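Local coordinates for protein beta-cardiotoxin OH-27 (Ophiophagus hannah, PDB 3PLC) that is a three-finger toxin of king cobra venom that probably acts on the heart, at residues A[43-48]-A[53-58]. Residues are numbered along the deposited sequence; the frame is centred on the assembly and turned at random.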
# COMPACT_ATOMS: atom_id res chain seq x y z
N ILE A 43 -9.75 -1.97 1.36
CA ILE A 43 -10.25 -0.80 2.08
C ILE A 43 -9.09 -0.12 2.84
O ILE A 43 -8.17 -0.79 3.31
CB ILE A 43 -11.42 -1.17 3.02
CG1 ILE A 43 -12.56 -1.80 2.21
CG2 ILE A 43 -11.93 0.06 3.78
CD1 ILE A 43 -13.11 -3.07 2.81
N CYS A 44 -9.13 1.20 2.91
CA CYS A 44 -8.07 1.97 3.52
C CYS A 44 -8.19 1.94 5.05
O CYS A 44 -9.11 2.52 5.63
CB CYS A 44 -8.08 3.41 2.98
SG CYS A 44 -6.86 4.52 3.75
N PRO A 45 -7.26 1.24 5.72
CA PRO A 45 -7.34 1.13 7.18
C PRO A 45 -7.20 2.47 7.87
O PRO A 45 -6.44 3.33 7.42
CB PRO A 45 -6.17 0.21 7.53
CG PRO A 45 -5.90 -0.55 6.25
CD PRO A 45 -6.13 0.47 5.18
N LYS A 46 -7.94 2.66 8.95
CA LYS A 46 -7.90 3.89 9.73
C LYS A 46 -6.48 4.12 10.26
O LYS A 46 -5.81 3.18 10.70
CB LYS A 46 -8.90 3.79 10.89
CG LYS A 46 -9.19 5.10 11.63
CD LYS A 46 -10.63 5.16 12.17
CE LYS A 46 -11.61 5.75 11.13
NZ LYS A 46 -11.86 4.86 9.95
N SER A 47 -6.02 5.36 10.20
CA SER A 47 -4.76 5.76 10.84
C SER A 47 -4.91 5.74 12.37
O SER A 47 -6.03 5.75 12.89
CB SER A 47 -4.36 7.16 10.37
OG SER A 47 -4.39 7.22 8.96
N SER A 48 -3.78 5.70 13.07
CA SER A 48 -3.80 5.59 14.52
C SER A 48 -2.71 6.41 15.20
O SER A 48 -1.91 7.08 14.54
CB SER A 48 -3.71 4.11 14.94
OG SER A 48 -2.33 3.72 15.12
N VAL A 53 -1.28 5.70 8.01
CA VAL A 53 -1.74 5.06 6.78
C VAL A 53 -1.84 6.04 5.62
O VAL A 53 -2.64 6.98 5.68
CB VAL A 53 -3.13 4.39 6.98
CG1 VAL A 53 -3.51 3.59 5.74
CG2 VAL A 53 -3.15 3.49 8.21
N LEU A 54 -1.02 5.85 4.59
CA LEU A 54 -1.24 6.49 3.30
C LEU A 54 -1.90 5.50 2.34
O LEU A 54 -1.44 4.36 2.23
CB LEU A 54 0.06 7.04 2.70
CG LEU A 54 0.02 7.76 1.33
CD1 LEU A 54 0.71 9.13 1.35
CD2 LEU A 54 0.62 6.89 0.21
N CYS A 55 -2.98 5.93 1.69
CA CYS A 55 -3.73 5.08 0.75
C CYS A 55 -3.99 5.87 -0.48
O CYS A 55 -4.42 7.03 -0.40
CB CYS A 55 -5.10 4.62 1.29
SG CYS A 55 -5.07 4.00 2.92
N CYS A 56 -3.75 5.22 -1.62
CA CYS A 56 -3.87 5.84 -2.92
C CYS A 56 -4.41 4.78 -3.86
O CYS A 56 -4.43 3.61 -3.50
CB CYS A 56 -2.51 6.37 -3.35
SG CYS A 56 -1.12 5.21 -3.20
N ASP A 57 -4.87 5.18 -5.03
CA ASP A 57 -5.59 4.26 -5.91
C ASP A 57 -5.05 4.12 -7.35
O ASP A 57 -5.80 3.80 -8.28
CB ASP A 57 -7.09 4.62 -5.93
CG ASP A 57 -7.36 6.01 -6.47
OD1 ASP A 57 -6.59 6.48 -7.32
OD2 ASP A 57 -8.37 6.62 -6.06
N THR A 58 -3.75 4.35 -7.53
CA THR A 58 -3.10 4.22 -8.85
C THR A 58 -1.80 3.45 -8.71
O THR A 58 -1.19 3.46 -7.64
CB THR A 58 -2.77 5.61 -9.46
OG1 THR A 58 -1.84 6.29 -8.60
CG2 THR A 58 -4.04 6.47 -9.67
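Cys44 and Cys55 are joined by a disulfide, the covalent tie between the irregular segment 43-48 and the strand 53-56. The SG atoms of Cys44 and Cys55 lie 2.0 Å apart, with a dihedral of 74° about the S-S bond. The half-cystines reach it differently: in Cys44 the sulfur stands anti to the backbone N (chi1 176°), whereas in Cys55 the sulfur lies beside the backbone N (chi1 -47°), anti to the carbonyl carbon, so that the two sulfurs meet from differently turned side chains. The bridge holds the two CA atoms of Cys44 and Cys55 6.0 Å apart, and no backbone hydrogen bonds link the two segments.

Beside the bridge sits Val53, whose beta-branch gives it two methyls to set against the loop. CG1 of Val53 packs 4.0 Å from SG of Cys44. The same methyl lies 4.1 Å from CD of Pro45, and the two side chains cross at about a right angle. Both methyls of Val53 lie against the carbonyl oxygen of Pro45, with CG1 3.4 Å from that O. CG2 turns further along the loop, toward the carbonyl oxygen of Lys46. Proline suits this extended run, since its ring restricts phi and it brings apolar surface without an N-H to satisfy. Ser47, a small polar residue at this exposed site, comes alongside Val53, with its OG 3.7 Å from CB of Val53.

On the sheet, Val53 also touches Val23 and Met25 of strand 21-25, and Pro45 touches Met25, while Leu54 and Cys56 pair through their backbones with the same strand. The disulfide thus ties the third finger's loop to its returning edge strand, and the next cysteine, Cys56, bonds Cys61: two of the four bridges that form the disulfide core of the three-finger toxin fold.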